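Local coordinates for glucose-inhibited division protein A-related protein, probable oxidoreductase (Thermus thermophilus, PDB 2CUL) that binds flavin-adenine dinucleotide in a Rossmann-type fold and is probably an oxidoreductase related to the glucose-inhibited division protein A family, at residues Glu186-Lys191 and Leu206-Gly211; Thr192-Leu195 and Leu201-Val204. One frame throughout, in Å; residues are numbered along the deposited sequence.

Contact 1 (Glu186-Lys191 and Leu206-Gly211); sequences EEWEEK and LCVREG. With FAD (flavin-adenine dinucleotide), chain B.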
loop_
_atom_site.group_PDB
_atom_site.type_symbol
_atom_site.label_atom_id
_atom_site.label_comp_id
_atom_site.label_asym_id
_atom_site.label_seq_id
_atom_site.Cartn_x
_atom_site.Cartn_y
_atom_site.Cartn_z
ATOM N N GLU A 186 3.531 -11.854 14.154
ATOM C CA GLU A 186 4.879 -12.026 14.696
ATOM C C GLU A 186 5.964 -11.457 13.784
ATOM O O GLU A 186 7.079 -11.204 14.229
ATOM C CB GLU A 186 5.149 -13.512 14.967
ATOM C CG GLU A 186 6.565 -13.852 15.434
ATOM C CD GLU A 186 6.991 -13.095 16.683
ATOM O OE1 GLU A 186 6.182 -12.988 17.628
ATOM O OE2 GLU A 186 8.145 -12.621 16.722
ATOM N N GLU A 187 5.635 -11.250 12.513
ATOM C CA GLU A 187 6.596 -10.706 11.557
ATOM C C GLU A 187 6.723 -9.197 11.688
ATOM O O GLU A 187 7.735 -8.610 11.311
ATOM C CB GLU A 187 6.140 -10.988 10.122
ATOM C CG GLU A 187 5.957 -12.443 9.766
ATOM C CD GLU A 187 7.250 -13.106 9.366
ATOM O OE1 GLU A 187 8.324 -12.476 9.501
ATOM O OE2 GLU A 187 7.191 -14.265 8.920
ATOM N N TRP A 188 5.690 -8.578 12.240
ATOM C CA TRP A 188 5.610 -7.128 12.324
ATOM C C TRP A 188 5.764 -6.493 13.705
ATOM O O TRP A 188 5.185 -6.962 14.680
ATOM C CB TRP A 188 4.265 -6.738 11.713
ATOM C CG TRP A 188 4.038 -5.298 11.436
ATOM C CD1 TRP A 188 4.687 -4.520 10.521
ATOM C CD2 TRP A 188 3.006 -4.484 11.998
ATOM N NE1 TRP A 188 4.112 -3.273 10.469
ATOM C CE2 TRP A 188 3.079 -3.224 11.367
ATOM C CE3 TRP A 188 2.021 -4.700 12.970
ATOM C CZ2 TRP A 188 2.201 -2.179 11.678
ATOM C CZ3 TRP A 188 1.145 -3.660 13.280
ATOM C CH2 TRP A 188 1.245 -2.416 12.632
ATOM N N GLU A 189 6.557 -5.426 13.774
ATOM C CA GLU A 189 6.758 -4.683 15.016
ATOM C C GLU A 189 5.860 -3.448 14.917
ATOM O O GLU A 189 6.191 -2.480 14.235
ATOM C CB GLU A 189 8.227 -4.274 15.158
ATOM C CG GLU A 189 8.551 -3.503 16.428
ATOM C CD GLU A 189 10.048 -3.398 16.684
ATOM O OE1 GLU A 189 10.788 -2.945 15.781
ATOM O OE2 GLU A 189 10.487 -3.769 17.794
ATOM N N GLU A 190 4.719 -3.499 15.597
ATOM C CA GLU A 190 3.733 -2.420 15.565
ATOM C C GLU A 190 4.251 -1.003 15.811
ATOM O O GLU A 190 3.823 -0.061 15.147
ATOM C CB GLU A 190 2.609 -2.727 16.558
ATOM C CG GLU A 190 1.403 -1.814 16.436
ATOM C CD GLU A 190 0.321 -2.147 17.445
ATOM O OE1 GLU A 190 -0.113 -3.318 17.488
ATOM O OE2 GLU A 190 -0.100 -1.240 18.192
ATOM N N LYS A 191 5.170 -0.847 16.755
ATOM C CA LYS A 191 5.699 0.476 17.081
ATOM C C LYS A 191 6.572 1.106 15.997
ATOM O O LYS A 191 6.605 2.328 15.856
ATOM C CB LYS A 191 6.508 0.413 18.379
ATOM C CG LYS A 191 5.730 -0.067 19.593
ATOM C CD LYS A 191 6.635 -0.169 20.814
ATOM C CE LYS A 191 7.768 -1.162 20.585
ATOM N NZ LYS A 191 8.696 -1.242 21.748
ATOM N N LEU A 206 -3.584 -2.771 5.401
ATOM C CA LEU A 206 -4.254 -4.061 5.415
ATOM C C LEU A 206 -3.334 -5.269 5.265
ATOM O O LEU A 206 -3.665 -6.353 5.753
ATOM C CB LEU A 206 -5.331 -4.101 4.327
ATOM C CG LEU A 206 -6.522 -4.998 4.673
ATOM C CD1 LEU A 206 -7.362 -4.309 5.742
ATOM C CD2 LEU A 206 -7.357 -5.275 3.429
ATOM N N CYS A 207 -2.191 -5.109 4.603
ATOM C CA CYS A 207 -1.309 -6.262 4.446
ATOM C C CYS A 207 -0.679 -6.696 5.773
ATOM O O CYS A 207 -0.031 -7.739 5.834
ATOM C CB CYS A 207 -0.234 -6.012 3.365
ATOM S SG CYS A 207 1.161 -4.935 3.775
ATOM N N VAL A 208 -0.882 -5.912 6.835
ATOM C CA VAL A 208 -0.359 -6.285 8.156
ATOM C C VAL A 208 -1.412 -6.269 9.264
ATOM O O VAL A 208 -1.301 -7.014 10.237
ATOM C CB VAL A 208 0.834 -5.397 8.607
ATOM C CG1 VAL A 208 2.064 -5.749 7.802
ATOM C CG2 VAL A 208 0.501 -3.930 8.457
ATOM N N ARG A 209 -2.430 -5.425 9.129
ATOM C CA ARG A 209 -3.479 -5.359 10.143
ATOM C C ARG A 209 -4.794 -4.871 9.557
ATOM O O ARG A 209 -4.812 -3.987 8.698
ATOM C CB ARG A 209 -3.052 -4.444 11.295
ATOM C CG ARG A 209 -4.078 -4.358 12.415
ATOM C CD ARG A 209 -3.458 -3.842 13.703
ATOM N NE ARG A 209 -2.846 -2.528 13.540
ATOM C CZ ARG A 209 -2.178 -1.893 14.498
ATOM N NH1 ARG A 209 -2.035 -2.452 15.693
ATOM N NH2 ARG A 209 -1.651 -0.702 14.262
ATOM N N GLU A 210 -5.895 -5.450 10.025
ATOM C CA GLU A 210 -7.212 -5.069 9.530
ATOM C C GLU A 210 -7.594 -3.656 9.948
ATOM O O GLU A 210 -7.062 -3.110 10.920
ATOM C CB GLU A 210 -8.278 -6.054 10.025
ATOM C CG GLU A 210 -8.177 -7.436 9.406
ATOM C CD GLU A 210 -9.355 -8.322 9.757
ATOM O OE1 GLU A 210 -9.508 -8.669 10.946
ATOM O OE2 GLU A 210 -10.131 -8.669 8.842
ATOM N N GLY A 211 -8.514 -3.064 9.194
ATOM C CA GLY A 211 -8.966 -1.720 9.489
ATOM C C GLY A 211 -9.720 -1.124 8.318
ATOM O O GLY A 211 -9.701 -1.686 7.225
HETATM P PA FAD B . -5.172 -0.627 -0.925
HETATM O O1A FAD B . -5.874 -1.777 -1.517
HETATM O O2A FAD B . -5.896 0.657 -0.733
HETATM O O5B FAD B . -3.869 -0.303 -1.785
HETATM C C5B FAD B . -2.962 -1.350 -2.136
HETATM C C4B FAD B . -2.208 -0.854 -3.364
HETATM O O4B FAD B . -1.077 -1.708 -3.533
HETATM C C3B FAD B . -3.010 -0.927 -4.679
HETATM O O3B FAD B . -2.962 0.287 -5.397
HETATM C C2B FAD B . -2.374 -2.078 -5.400
HETATM O O2B FAD B . -2.531 -2.092 -6.800
HETATM C C1B FAD B . -0.929 -1.970 -4.920
HETATM N N9A FAD B . -0.136 -3.190 -5.060
HETATM C C8A FAD B . -0.398 -4.419 -4.501
HETATM N N7A FAD B . 0.522 -5.322 -4.819
HETATM C C5A FAD B . 1.417 -4.638 -5.618
HETATM C C6A FAD B . 2.606 -5.045 -6.269
HETATM N N6A FAD B . 3.099 -6.270 -6.202
HETATM N N1A FAD B . 3.284 -4.092 -7.011
HETATM C C2A FAD B . 2.795 -2.808 -7.098
HETATM N N3A FAD B . 1.660 -2.361 -6.497
HETATM C C4A FAD B . 1.011 -3.312 -5.774
HETATM N N1 FAD B . -12.763 -0.265 4.320
HETATM C C2 FAD B . -13.690 0.752 4.373
HETATM O O2 FAD B . -13.527 1.709 5.090
HETATM N N3 FAD B . -14.837 0.654 3.571
HETATM C C4 FAD B . -15.107 -0.400 2.725
HETATM O O4 FAD B . -16.150 -0.421 2.037
HETATM C C4X FAD B . -14.159 -1.443 2.674
HETATM N N5 FAD B . -14.366 -2.542 1.853
HETATM C C5X FAD B . -13.441 -3.568 1.798
HETATM C C6 FAD B . -13.673 -4.662 0.965
HETATM C C7 FAD B . -12.764 -5.733 0.863
HETATM C C7M FAD B . -13.077 -6.882 -0.063
HETATM C C8 FAD B . -11.560 -5.681 1.652
HETATM C C8M FAD B . -10.532 -6.779 1.595
HETATM C C9 FAD B . -11.312 -4.580 2.508
HETATM C C9A FAD B . -12.235 -3.505 2.604
HETATM N N10 FAD B . -12.024 -2.366 3.458
HETATM C C10 FAD B . -12.985 -1.339 3.495
HETATM C "C1'" FAD B . -10.796 -2.241 4.342
HETATM C "C2'" FAD B . -9.684 -1.244 3.945
HETATM O "O2'" FAD B . -10.099 0.061 4.248
HETATM C "C3'" FAD B . -9.315 -1.323 2.449
HETATM O "O3'" FAD B . -8.876 -2.633 2.095
HETATM C "C4'" FAD B . -8.175 -0.361 2.059
HETATM O "O4'" FAD B . -8.070 -0.245 0.642
HETATM C "C5'" FAD B . -6.856 -0.879 2.664
HETATM O "O5'" FAD B . -5.792 0.035 2.349
HETATM P P FAD B . -4.361 -0.451 1.870
HETATM O O1P FAD B . -3.586 0.791 1.713
HETATM O O2P FAD B . -3.798 -1.476 2.813
HETATM O O3P FAD B . -4.596 -1.160 0.484
#

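Contact 2 (Thr192-Leu195 and Leu201-Val204); sequences TFRL and LYAV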
loop_
_atom_site.group_PDB
_atom_site.type_symbol
_atom_site.label_atom_id
_atom_site.label_comp_id
_atom_site.label_asym_id
_atom_site.label_seq_id
_atom_site.Cartn_x
_atom_site.Cartn_y
_atom_site.Cartn_z
ATOM N N THR A 192 7.270 0.271 15.233
ATOM C CA THR A 192 8.179 0.745 14.193
ATOM C C THR A 192 7.771 0.393 12.769
ATOM O O THR A 192 8.380 0.875 11.814
ATOM C CB THR A 192 9.578 0.164 14.408
ATOM O OG1 THR A 192 9.510 -1.266 14.318
ATOM C CG2 THR A 192 10.112 0.551 15.781
ATOM N N PHE A 193 6.766 -0.466 12.634
ATOM C CA PHE A 193 6.280 -0.912 11.327
ATOM C C PHE A 193 7.273 -1.850 10.652
ATOM O O PHE A 193 7.100 -2.222 9.497
ATOM C CB PHE A 193 6.017 0.288 10.414
ATOM C CG PHE A 193 4.865 1.143 10.853
ATOM C CD1 PHE A 193 3.572 0.862 10.429
ATOM C CD2 PHE A 193 5.073 2.219 11.711
ATOM C CE1 PHE A 193 2.495 1.642 10.853
ATOM C CE2 PHE A 193 4.005 3.005 12.140
ATOM C CZ PHE A 193 2.715 2.715 11.710
ATOM N N ARG A 194 8.308 -2.245 11.384
ATOM C CA ARG A 194 9.329 -3.121 10.832
ATOM C C ARG A 194 8.911 -4.574 10.637
ATOM O O ARG A 194 8.223 -5.158 11.476
ATOM C CB ARG A 194 10.571 -3.107 11.732
ATOM C CG ARG A 194 11.381 -1.823 11.685
ATOM C CD ARG A 194 12.430 -1.874 10.584
ATOM N NE ARG A 194 13.476 -2.851 10.883
ATOM C CZ ARG A 194 13.668 -3.987 10.216
ATOM N NH1 ARG A 194 14.647 -4.807 10.577
ATOM N NH2 ARG A 194 12.898 -4.300 9.182
ATOM N N LEU A 195 9.317 -5.137 9.503
ATOM C CA LEU A 195 9.108 -6.551 9.222
ATOM C C LEU A 195 10.513 -7.029 9.588
ATOM O O LEU A 195 11.423 -7.069 8.754
ATOM C CB LEU A 195 8.794 -6.789 7.741
ATOM C CG LEU A 195 7.356 -6.463 7.320
ATOM C CD1 LEU A 195 7.194 -6.737 5.827
ATOM C CD2 LEU A 195 6.367 -7.312 8.119
ATOM N N LEU A 201 13.177 -3.028 6.045
ATOM C CA LEU A 201 11.848 -3.353 5.536
ATOM C C LEU A 201 10.719 -2.980 6.489
ATOM O O LEU A 201 10.770 -3.297 7.675
ATOM C CB LEU A 201 11.778 -4.852 5.239
ATOM C CG LEU A 201 10.519 -5.386 4.551
ATOM C CD1 LEU A 201 10.407 -4.786 3.158
ATOM C CD2 LEU A 201 10.591 -6.903 4.467
ATOM N N TYR A 202 9.697 -2.319 5.949
ATOM C CA TYR A 202 8.534 -1.890 6.724
ATOM C C TYR A 202 7.256 -2.337 6.023
ATOM O O TYR A 202 7.270 -2.649 4.839
ATOM C CB TYR A 202 8.520 -0.364 6.841
ATOM C CG TYR A 202 9.733 0.201 7.536
ATOM C CD1 TYR A 202 9.700 0.503 8.897
ATOM C CD2 TYR A 202 10.923 0.404 6.843
ATOM C CE1 TYR A 202 10.822 0.993 9.549
ATOM C CE2 TYR A 202 12.053 0.892 7.486
ATOM C CZ TYR A 202 11.995 1.184 8.840
ATOM O OH TYR A 202 13.113 1.665 9.484
ATOM N N ALA A 203 6.153 -2.369 6.763
ATOM C CA ALA A 203 4.863 -2.740 6.194
ATOM C C ALA A 203 3.782 -1.931 6.900
ATOM O O ALA A 203 3.903 -1.620 8.087
ATOM C CB ALA A 203 4.611 -4.224 6.365
ATOM N N VAL A 204 2.731 -1.581 6.167
ATOM C CA VAL A 204 1.651 -0.784 6.735
ATOM C C VAL A 204 0.326 -1.083 6.039
ATOM O O VAL A 204 0.308 -1.548 4.902
ATOM C CB VAL A 204 1.978 0.729 6.598
ATOM C CG1 VAL A 204 1.986 1.136 5.131
ATOM C CG2 VAL A 204 0.984 1.562 7.374
#

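Contact 1 (Glu186-Lys191 and Leu206-Gly211)
Val208, in the loop between the last strand of the Rossmann-type sheet and helix 213-230, lies over one face of the Trp188 indole. This is the tight part of the contact. Val208 CB sits 4.1 Å from the centroid of the five-membered ring, 7° off the ring normal, in a CH-pi contact. Both methyls spread over the same face: CG1 lies nearest CD1, and CG2 is 4.0 Å from Trp188 CE2. Trp188 CG is anti to the backbone N (chi1 -169°), which carries the indole toward the loop. Its NE1 is satisfied by the carbonyl of Ala203. Toward Glu190 the contact is looser and more open to solvent. There the guanidinium of Arg209 stands at the far edge of the indole, its plane 80° from the ring, with Trp188 CH2 over the guanidinium face. A salt bridge joins Arg209 NH1 to Glu190 OE1 at 2.8 Å. NH2 of the same arginine also pairs with Glu219 of helix 213-230, so its charge is probably shared between two carboxylates. At its start the loop grips the cofactor: the backbone N of Leu206 donates to FAD O2P, 2.9 Å away. At its end, Gly211 O comes within 3.1 Å of FAD C1'.

Contact 2 (Thr192-Leu195 and Leu201-Val204)
The backbones of Arg194 and Tyr202 meet in a single beta bridge, with Ala203 N donating to Phe193 O (2.9 Å) and Leu195 N to Leu201 O (3.0 Å). The segments run 111° apart, so they soon diverge. Phe193 and Arg194 form a G1 beta bulge opposite Glu189, with Phe193 at positive phi (72°). The Arg194 chain bends at chi2 and chi3 and arches over the Tyr202 ring. Its CD lies 3.8 Å from the ring centroid in a CH-pi contact. NH2 then turns back to Leu201 O at 2.8 Å, in the carbonyl plane on a lone pair. Leu195 N reaches the same oxygen from above that plane, so two donors grip it. With an alanine here, Leu201 O would probably keep just Leu195 N of the two donors, and the Tyr202 face would lose its CH-pi partner. Thr192 O meets the edge of that ring, 3.2 Å from Tyr202 CD1. On the side of the bridge away from the Tyr202 ring, Leu195 CD1 packs between Leu201 CD2 and Ala203 CB. Phe193 CE1 touches Val204 CG2 and its ring extends to Arg222 and Leu223 of helix 213-230. On its other edge, strand 201-203 bonds to strand 116-119.

In the fold
From the N terminus, the chain builds most of the Rossmann-type sheet before it reaches these residues. Segment 186-191 comes first, after strand 176-183. The chain turns at once into 192-195, and the two short strands there pair antiparallel, with Glu189 N on Arg194 O. Five residues later, 201-204 returns beside 192-195, so contact 2 closes a short loop. The chain continues to 206-211, where contact 1 closes a wider loop. Contact 2 is nested inside it. Ala203 sits between the two contacts, with Val208 CG1 packed against its CB. Together they tie the hairpin to the sheet's edge strand, to helix 213-230 and to the FAD-binding loop.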